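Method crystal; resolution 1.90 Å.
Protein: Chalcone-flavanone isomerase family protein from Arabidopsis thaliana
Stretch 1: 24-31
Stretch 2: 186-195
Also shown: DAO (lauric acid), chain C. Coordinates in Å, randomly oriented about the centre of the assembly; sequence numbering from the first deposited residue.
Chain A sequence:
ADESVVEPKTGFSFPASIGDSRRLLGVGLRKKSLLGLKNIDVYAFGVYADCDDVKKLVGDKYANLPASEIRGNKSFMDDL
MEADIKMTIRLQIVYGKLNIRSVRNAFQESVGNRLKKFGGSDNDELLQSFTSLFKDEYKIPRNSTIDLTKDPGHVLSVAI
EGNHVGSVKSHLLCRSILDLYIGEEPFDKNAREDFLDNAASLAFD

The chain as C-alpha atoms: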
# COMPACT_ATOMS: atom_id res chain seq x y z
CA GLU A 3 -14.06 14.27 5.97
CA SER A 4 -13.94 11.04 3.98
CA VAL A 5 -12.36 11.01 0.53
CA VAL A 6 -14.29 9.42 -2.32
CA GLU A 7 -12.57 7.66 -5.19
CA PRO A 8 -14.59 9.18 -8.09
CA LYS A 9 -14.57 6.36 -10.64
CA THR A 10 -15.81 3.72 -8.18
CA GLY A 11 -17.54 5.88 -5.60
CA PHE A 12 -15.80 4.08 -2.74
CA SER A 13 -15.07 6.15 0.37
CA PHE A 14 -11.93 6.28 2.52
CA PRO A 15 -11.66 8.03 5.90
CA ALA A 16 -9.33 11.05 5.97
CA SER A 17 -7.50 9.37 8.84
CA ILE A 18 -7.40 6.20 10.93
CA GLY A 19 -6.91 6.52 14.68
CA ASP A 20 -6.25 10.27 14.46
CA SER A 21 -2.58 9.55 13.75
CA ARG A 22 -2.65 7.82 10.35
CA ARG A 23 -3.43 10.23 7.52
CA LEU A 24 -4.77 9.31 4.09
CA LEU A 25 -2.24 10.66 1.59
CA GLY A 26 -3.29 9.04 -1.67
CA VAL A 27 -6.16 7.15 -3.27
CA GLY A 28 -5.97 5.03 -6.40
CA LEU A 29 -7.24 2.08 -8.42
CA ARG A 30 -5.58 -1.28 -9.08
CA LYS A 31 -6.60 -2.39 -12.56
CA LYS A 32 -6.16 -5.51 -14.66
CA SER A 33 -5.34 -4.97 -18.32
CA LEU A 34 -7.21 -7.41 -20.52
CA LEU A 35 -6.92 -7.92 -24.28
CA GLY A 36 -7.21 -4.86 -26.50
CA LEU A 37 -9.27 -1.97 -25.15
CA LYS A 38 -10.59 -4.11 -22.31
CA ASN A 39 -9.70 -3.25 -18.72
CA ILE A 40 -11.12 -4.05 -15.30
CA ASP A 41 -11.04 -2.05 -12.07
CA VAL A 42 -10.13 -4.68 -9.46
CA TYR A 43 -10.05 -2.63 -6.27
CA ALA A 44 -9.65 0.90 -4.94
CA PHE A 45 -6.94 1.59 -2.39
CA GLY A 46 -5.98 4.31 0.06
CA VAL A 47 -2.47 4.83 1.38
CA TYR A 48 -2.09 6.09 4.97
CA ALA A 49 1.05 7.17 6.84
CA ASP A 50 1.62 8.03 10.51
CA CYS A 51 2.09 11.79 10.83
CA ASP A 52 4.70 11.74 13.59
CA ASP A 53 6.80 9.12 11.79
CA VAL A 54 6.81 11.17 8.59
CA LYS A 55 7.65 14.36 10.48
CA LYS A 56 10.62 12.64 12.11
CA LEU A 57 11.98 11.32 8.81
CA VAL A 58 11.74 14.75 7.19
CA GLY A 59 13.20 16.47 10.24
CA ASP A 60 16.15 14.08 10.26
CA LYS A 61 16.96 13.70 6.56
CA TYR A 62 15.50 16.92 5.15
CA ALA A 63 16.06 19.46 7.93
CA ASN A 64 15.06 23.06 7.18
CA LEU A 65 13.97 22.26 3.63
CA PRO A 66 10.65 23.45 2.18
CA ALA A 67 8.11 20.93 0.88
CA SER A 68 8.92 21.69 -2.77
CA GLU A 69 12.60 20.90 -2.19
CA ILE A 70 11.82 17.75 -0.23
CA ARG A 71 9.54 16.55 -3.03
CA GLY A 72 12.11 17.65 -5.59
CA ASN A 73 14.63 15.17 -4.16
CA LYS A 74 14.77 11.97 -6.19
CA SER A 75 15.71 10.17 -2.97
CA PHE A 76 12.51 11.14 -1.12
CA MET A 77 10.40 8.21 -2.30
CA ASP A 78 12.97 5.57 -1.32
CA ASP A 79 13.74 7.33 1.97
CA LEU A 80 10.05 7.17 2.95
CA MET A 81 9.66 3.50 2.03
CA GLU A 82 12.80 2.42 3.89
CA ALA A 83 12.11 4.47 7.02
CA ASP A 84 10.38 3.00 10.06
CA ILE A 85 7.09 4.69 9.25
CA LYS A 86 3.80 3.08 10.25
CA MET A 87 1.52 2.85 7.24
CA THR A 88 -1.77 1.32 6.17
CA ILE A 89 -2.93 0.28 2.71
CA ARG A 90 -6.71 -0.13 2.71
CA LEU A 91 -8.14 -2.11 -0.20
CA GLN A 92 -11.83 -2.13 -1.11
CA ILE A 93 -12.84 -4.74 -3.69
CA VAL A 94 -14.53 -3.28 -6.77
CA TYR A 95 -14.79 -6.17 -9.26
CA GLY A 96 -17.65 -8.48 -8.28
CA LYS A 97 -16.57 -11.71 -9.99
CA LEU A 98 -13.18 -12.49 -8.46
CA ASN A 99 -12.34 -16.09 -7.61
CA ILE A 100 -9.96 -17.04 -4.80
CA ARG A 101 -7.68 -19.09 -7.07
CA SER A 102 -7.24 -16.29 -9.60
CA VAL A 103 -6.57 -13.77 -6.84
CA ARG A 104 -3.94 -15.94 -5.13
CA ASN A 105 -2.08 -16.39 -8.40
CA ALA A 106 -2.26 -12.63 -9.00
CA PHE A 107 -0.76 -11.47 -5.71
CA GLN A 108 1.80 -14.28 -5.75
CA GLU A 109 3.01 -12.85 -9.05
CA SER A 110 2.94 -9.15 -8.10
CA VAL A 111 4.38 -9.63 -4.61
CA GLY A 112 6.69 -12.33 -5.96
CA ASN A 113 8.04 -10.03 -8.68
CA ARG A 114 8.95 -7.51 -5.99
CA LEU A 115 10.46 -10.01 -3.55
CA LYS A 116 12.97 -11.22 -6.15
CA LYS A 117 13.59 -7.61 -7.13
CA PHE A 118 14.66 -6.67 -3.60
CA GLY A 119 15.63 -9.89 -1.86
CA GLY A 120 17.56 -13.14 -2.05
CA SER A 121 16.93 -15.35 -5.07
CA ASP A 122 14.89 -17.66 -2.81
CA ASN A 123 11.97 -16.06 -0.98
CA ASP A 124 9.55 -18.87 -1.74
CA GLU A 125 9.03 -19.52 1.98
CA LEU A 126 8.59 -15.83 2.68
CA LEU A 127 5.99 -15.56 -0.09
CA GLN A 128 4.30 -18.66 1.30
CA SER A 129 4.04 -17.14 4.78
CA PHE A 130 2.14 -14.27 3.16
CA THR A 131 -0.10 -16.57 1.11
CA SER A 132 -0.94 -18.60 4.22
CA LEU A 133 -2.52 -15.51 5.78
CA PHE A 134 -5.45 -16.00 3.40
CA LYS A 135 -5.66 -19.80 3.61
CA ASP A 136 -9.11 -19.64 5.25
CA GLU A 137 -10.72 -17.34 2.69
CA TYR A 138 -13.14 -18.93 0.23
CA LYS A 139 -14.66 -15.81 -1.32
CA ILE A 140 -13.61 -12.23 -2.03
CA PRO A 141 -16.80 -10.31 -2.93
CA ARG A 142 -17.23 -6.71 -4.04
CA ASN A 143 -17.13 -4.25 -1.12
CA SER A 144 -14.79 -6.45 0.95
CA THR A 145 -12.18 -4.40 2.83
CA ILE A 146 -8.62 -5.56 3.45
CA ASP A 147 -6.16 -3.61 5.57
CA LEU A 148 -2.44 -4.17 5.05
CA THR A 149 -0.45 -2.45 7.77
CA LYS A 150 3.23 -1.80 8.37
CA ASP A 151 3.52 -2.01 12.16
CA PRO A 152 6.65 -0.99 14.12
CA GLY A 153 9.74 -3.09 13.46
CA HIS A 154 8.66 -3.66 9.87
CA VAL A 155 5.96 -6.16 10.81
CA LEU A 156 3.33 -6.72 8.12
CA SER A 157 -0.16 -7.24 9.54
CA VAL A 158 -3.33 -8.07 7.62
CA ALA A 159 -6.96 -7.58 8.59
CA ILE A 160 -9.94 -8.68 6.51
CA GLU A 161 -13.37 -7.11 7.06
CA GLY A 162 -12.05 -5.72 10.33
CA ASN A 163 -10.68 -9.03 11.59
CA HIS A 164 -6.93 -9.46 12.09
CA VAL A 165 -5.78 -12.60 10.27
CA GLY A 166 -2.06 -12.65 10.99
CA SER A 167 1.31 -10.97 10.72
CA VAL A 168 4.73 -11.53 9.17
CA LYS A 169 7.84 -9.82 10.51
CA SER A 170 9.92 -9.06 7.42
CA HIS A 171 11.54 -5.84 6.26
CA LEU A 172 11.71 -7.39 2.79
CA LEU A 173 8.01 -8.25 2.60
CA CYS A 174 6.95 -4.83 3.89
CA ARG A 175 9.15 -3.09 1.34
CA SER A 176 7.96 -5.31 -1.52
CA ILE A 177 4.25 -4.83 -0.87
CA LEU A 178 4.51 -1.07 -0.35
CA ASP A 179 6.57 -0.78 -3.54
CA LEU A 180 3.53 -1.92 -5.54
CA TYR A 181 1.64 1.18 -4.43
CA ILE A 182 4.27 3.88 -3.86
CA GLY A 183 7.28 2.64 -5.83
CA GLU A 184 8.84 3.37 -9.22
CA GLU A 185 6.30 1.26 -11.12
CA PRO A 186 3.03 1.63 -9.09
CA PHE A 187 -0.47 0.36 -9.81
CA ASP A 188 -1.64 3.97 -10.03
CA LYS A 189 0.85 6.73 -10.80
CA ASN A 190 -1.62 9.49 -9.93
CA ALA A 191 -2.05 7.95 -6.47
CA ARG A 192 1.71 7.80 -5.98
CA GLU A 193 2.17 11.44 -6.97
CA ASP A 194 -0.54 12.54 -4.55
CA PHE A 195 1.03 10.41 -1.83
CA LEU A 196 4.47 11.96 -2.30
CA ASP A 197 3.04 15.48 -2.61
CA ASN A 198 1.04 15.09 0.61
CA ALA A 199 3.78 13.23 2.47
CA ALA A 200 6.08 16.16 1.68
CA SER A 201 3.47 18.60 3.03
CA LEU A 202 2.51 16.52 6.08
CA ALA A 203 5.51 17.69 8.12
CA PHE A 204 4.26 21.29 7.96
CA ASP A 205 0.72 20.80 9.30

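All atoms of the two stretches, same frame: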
# COMPACT_ATOMS: atom_id res chain seq x y z
N LEU A 24 -4.61 9.77 5.47
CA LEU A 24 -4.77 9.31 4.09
C LEU A 24 -4.01 10.30 3.21
O LEU A 24 -4.30 11.51 3.23
CB LEU A 24 -6.24 9.31 3.68
CG LEU A 24 -6.55 8.90 2.24
CD1 LEU A 24 -6.09 7.46 2.00
CD2 LEU A 24 -8.06 9.05 1.99
N LEU A 25 -3.04 9.80 2.45
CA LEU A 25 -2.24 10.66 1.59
C LEU A 25 -2.48 10.45 0.09
O LEU A 25 -2.17 11.32 -0.73
CB LEU A 25 -0.75 10.46 1.89
CG LEU A 25 -0.33 10.68 3.35
CD1 LEU A 25 1.16 10.40 3.48
CD2 LEU A 25 -0.65 12.11 3.79
N GLY A 26 -3.03 9.30 -0.27
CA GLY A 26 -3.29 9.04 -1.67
C GLY A 26 -4.33 7.97 -1.88
O GLY A 26 -4.43 7.03 -1.09
N VAL A 27 -5.12 8.11 -2.94
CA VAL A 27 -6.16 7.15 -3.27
C VAL A 27 -6.04 6.77 -4.74
O VAL A 27 -5.90 7.64 -5.59
CB VAL A 27 -7.56 7.74 -3.00
CG1 VAL A 27 -8.64 6.79 -3.52
CG2 VAL A 27 -7.73 7.98 -1.51
N GLY A 28 -6.09 5.47 -5.03
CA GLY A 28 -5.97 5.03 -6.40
C GLY A 28 -6.76 3.78 -6.73
O GLY A 28 -7.52 3.27 -5.90
N LEU A 29 -6.56 3.28 -7.95
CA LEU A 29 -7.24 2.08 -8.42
C LEU A 29 -6.22 1.08 -8.95
O LEU A 29 -5.27 1.45 -9.64
CB LEU A 29 -8.22 2.42 -9.55
CG LEU A 29 -9.42 3.33 -9.26
CD1 LEU A 29 -10.25 3.47 -10.53
CD2 LEU A 29 -10.26 2.74 -8.14
N ARG A 30 -6.44 -0.19 -8.62
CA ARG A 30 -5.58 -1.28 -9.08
C ARG A 30 -6.40 -1.92 -10.19
O ARG A 30 -7.48 -2.46 -9.93
CB ARG A 30 -5.33 -2.28 -7.95
CG ARG A 30 -4.23 -3.32 -8.19
CD ARG A 30 -4.68 -4.51 -9.03
NE ARG A 30 -3.75 -5.62 -8.88
CZ ARG A 30 -3.28 -6.36 -9.89
NH1 ARG A 30 -3.66 -6.10 -11.13
NH2 ARG A 30 -2.43 -7.34 -9.64
N LYS A 31 -5.89 -1.83 -11.41
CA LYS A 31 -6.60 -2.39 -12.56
C LYS A 31 -5.93 -3.64 -13.10
O LYS A 31 -4.81 -3.99 -12.72
CB LYS A 31 -6.67 -1.34 -13.68
CG LYS A 31 -7.38 -0.06 -13.29
CD LYS A 31 -7.21 1.01 -14.36
CE LYS A 31 -7.85 2.32 -13.92
NZ LYS A 31 -7.69 3.39 -14.94
N PRO A 186 4.26 1.82 -9.87
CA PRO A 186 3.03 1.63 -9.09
C PRO A 186 1.78 1.25 -9.89
O PRO A 186 1.72 1.43 -11.10
CB PRO A 186 2.87 2.97 -8.41
CG PRO A 186 3.28 3.91 -9.49
CD PRO A 186 4.54 3.25 -10.04
N PHE A 187 0.78 0.74 -9.18
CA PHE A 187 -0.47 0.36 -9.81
C PHE A 187 -1.18 1.60 -10.35
O PHE A 187 -1.86 1.55 -11.37
CB PHE A 187 -1.40 -0.31 -8.79
CG PHE A 187 -1.00 -1.71 -8.44
CD1 PHE A 187 -1.03 -2.13 -7.11
CD2 PHE A 187 -0.64 -2.62 -9.42
CE1 PHE A 187 -0.69 -3.44 -6.77
CE2 PHE A 187 -0.30 -3.93 -9.09
CZ PHE A 187 -0.33 -4.34 -7.76
N ASP A 188 -0.99 2.72 -9.66
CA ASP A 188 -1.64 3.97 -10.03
C ASP A 188 -0.68 5.13 -9.81
O ASP A 188 -0.45 5.58 -8.69
CB ASP A 188 -2.90 4.13 -9.16
CG ASP A 188 -3.78 5.28 -9.58
OD1 ASP A 188 -5.01 5.12 -9.51
OD2 ASP A 188 -3.24 6.34 -9.96
N LYS A 189 -0.10 5.63 -10.90
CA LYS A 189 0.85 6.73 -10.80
C LYS A 189 0.26 7.98 -10.17
O LYS A 189 0.92 8.64 -9.37
CB LYS A 189 1.43 7.05 -12.18
CG LYS A 189 2.21 5.89 -12.77
CD LYS A 189 3.49 6.35 -13.45
CE LYS A 189 4.30 5.16 -13.94
NZ LYS A 189 5.62 5.56 -14.49
N ASN A 190 -0.99 8.31 -10.50
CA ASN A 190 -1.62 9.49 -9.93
C ASN A 190 -1.67 9.37 -8.41
O ASN A 190 -1.44 10.35 -7.69
CB ASN A 190 -3.04 9.66 -10.49
CG ASN A 190 -3.75 10.88 -9.93
OD1 ASN A 190 -3.33 12.02 -10.15
ND2 ASN A 190 -4.84 10.65 -9.20
N ALA A 191 -1.97 8.17 -7.91
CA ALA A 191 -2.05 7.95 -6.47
C ALA A 191 -0.68 8.12 -5.83
O ALA A 191 -0.57 8.64 -4.72
CB ALA A 191 -2.59 6.54 -6.18
N ARG A 192 0.37 7.68 -6.52
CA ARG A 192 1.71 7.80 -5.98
C ARG A 192 2.13 9.26 -5.90
O ARG A 192 2.73 9.69 -4.91
CB ARG A 192 2.73 7.05 -6.84
CG ARG A 192 4.15 7.15 -6.30
CD ARG A 192 5.17 6.68 -7.30
NE ARG A 192 5.24 7.55 -8.47
CZ ARG A 192 5.93 7.27 -9.57
NH1 ARG A 192 6.60 6.12 -9.64
NH2 ARG A 192 5.95 8.12 -10.59
N GLU A 193 1.81 10.03 -6.94
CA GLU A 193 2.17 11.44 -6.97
C GLU A 193 1.48 12.19 -5.84
O GLU A 193 2.09 13.03 -5.18
CB GLU A 193 1.82 12.04 -8.33
CG GLU A 193 2.62 11.42 -9.47
CD GLU A 193 4.13 11.57 -9.28
OE1 GLU A 193 4.63 12.71 -9.36
OE2 GLU A 193 4.81 10.55 -9.02
N ASP A 194 0.20 11.89 -5.62
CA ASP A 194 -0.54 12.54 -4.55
C ASP A 194 0.06 12.15 -3.21
O ASP A 194 0.18 12.97 -2.31
CB ASP A 194 -2.02 12.12 -4.58
CG ASP A 194 -2.78 12.76 -5.72
OD1 ASP A 194 -3.95 12.37 -5.95
OD2 ASP A 194 -2.21 13.66 -6.38
N PHE A 195 0.45 10.88 -3.08
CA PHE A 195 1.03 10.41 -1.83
C PHE A 195 2.32 11.16 -1.50
O PHE A 195 2.50 11.62 -0.37
CB PHE A 195 1.31 8.90 -1.90
CG PHE A 195 2.13 8.38 -0.75
CD1 PHE A 195 3.53 8.41 -0.80
CD2 PHE A 195 1.52 7.88 0.40
CE1 PHE A 195 4.29 7.95 0.27
CE2 PHE A 195 2.28 7.42 1.47
CZ PHE A 195 3.67 7.45 1.41
O1 DAO C . -1.66 -7.87 -6.98
O2 DAO C . -2.93 -6.18 -6.34
C1 DAO C . -2.03 -7.02 -6.13
C2 DAO C . -1.36 -7.02 -4.77
C3 DAO C . -2.34 -7.48 -3.71
C4 DAO C . -1.64 -7.68 -2.36
C5 DAO C . -2.66 -7.85 -1.23
C6 DAO C . -3.18 -9.28 -1.16
C7 DAO C . -4.57 -9.34 -0.54
C8 DAO C . -5.25 -10.65 -0.90
C9 DAO C . -6.70 -10.67 -0.43
C10 DAO C . -7.33 -12.02 -0.73
C11 DAO C . -8.43 -12.33 0.28
C12 DAO C . -9.21 -13.56 -0.14
O HOH W 1 -5.04 10.56 -4.56
O HOH W 2 -4.90 2.86 -11.91
O HOH W 3 -3.35 -0.72 -11.82

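Strand 24-31 runs nearly antiparallel to helix 189-195 (172°), their axes approaching to 6.2 Å, so that Gly26 faces Phe195, Gly28 faces Ala191 and Arg30 faces Phe187. Phe187, which with Leu25 has the most surface covered, lies in the turn before the helix. Its ring carries Arg30 on one face: CG of Arg30 sits over the face of the Phe187 ring, 3.6 Å from its centroid and 12° off the normal, a CH-pi contact, and the guanidinium lies flat on the ring, planes at 27°. Stacking leaves the guanidinium edge free for the lauric acid carboxylate, which takes two nearly straight hydrogen bonds, Arg30 NE to DAO O2 (2.7 Å) and Arg30 NH2 to DAO O1 (2.8 Å). At the other end, Leu25 points toward the helix and packs its CB 3.7 Å from CD2 of Phe195, while its carbonyl O receives a CA-H...O contact from Phe195 CA at 3.5 Å. Between these ends the glycines permit close approach: a CB on Gly28 would clash with Ala191 CB and Asp188 OD1, and one on Gly26 with Ala191 O. Asp188 joins the two elements, its OD1 accepting from Leu29 N (2.9 Å) while OD2 caps the helix by accepting from Ala191 N (3.0 Å). Water 1 bridges Val27 N and Asp194 OD1; water 3 links Lys31 N to Phe187 O.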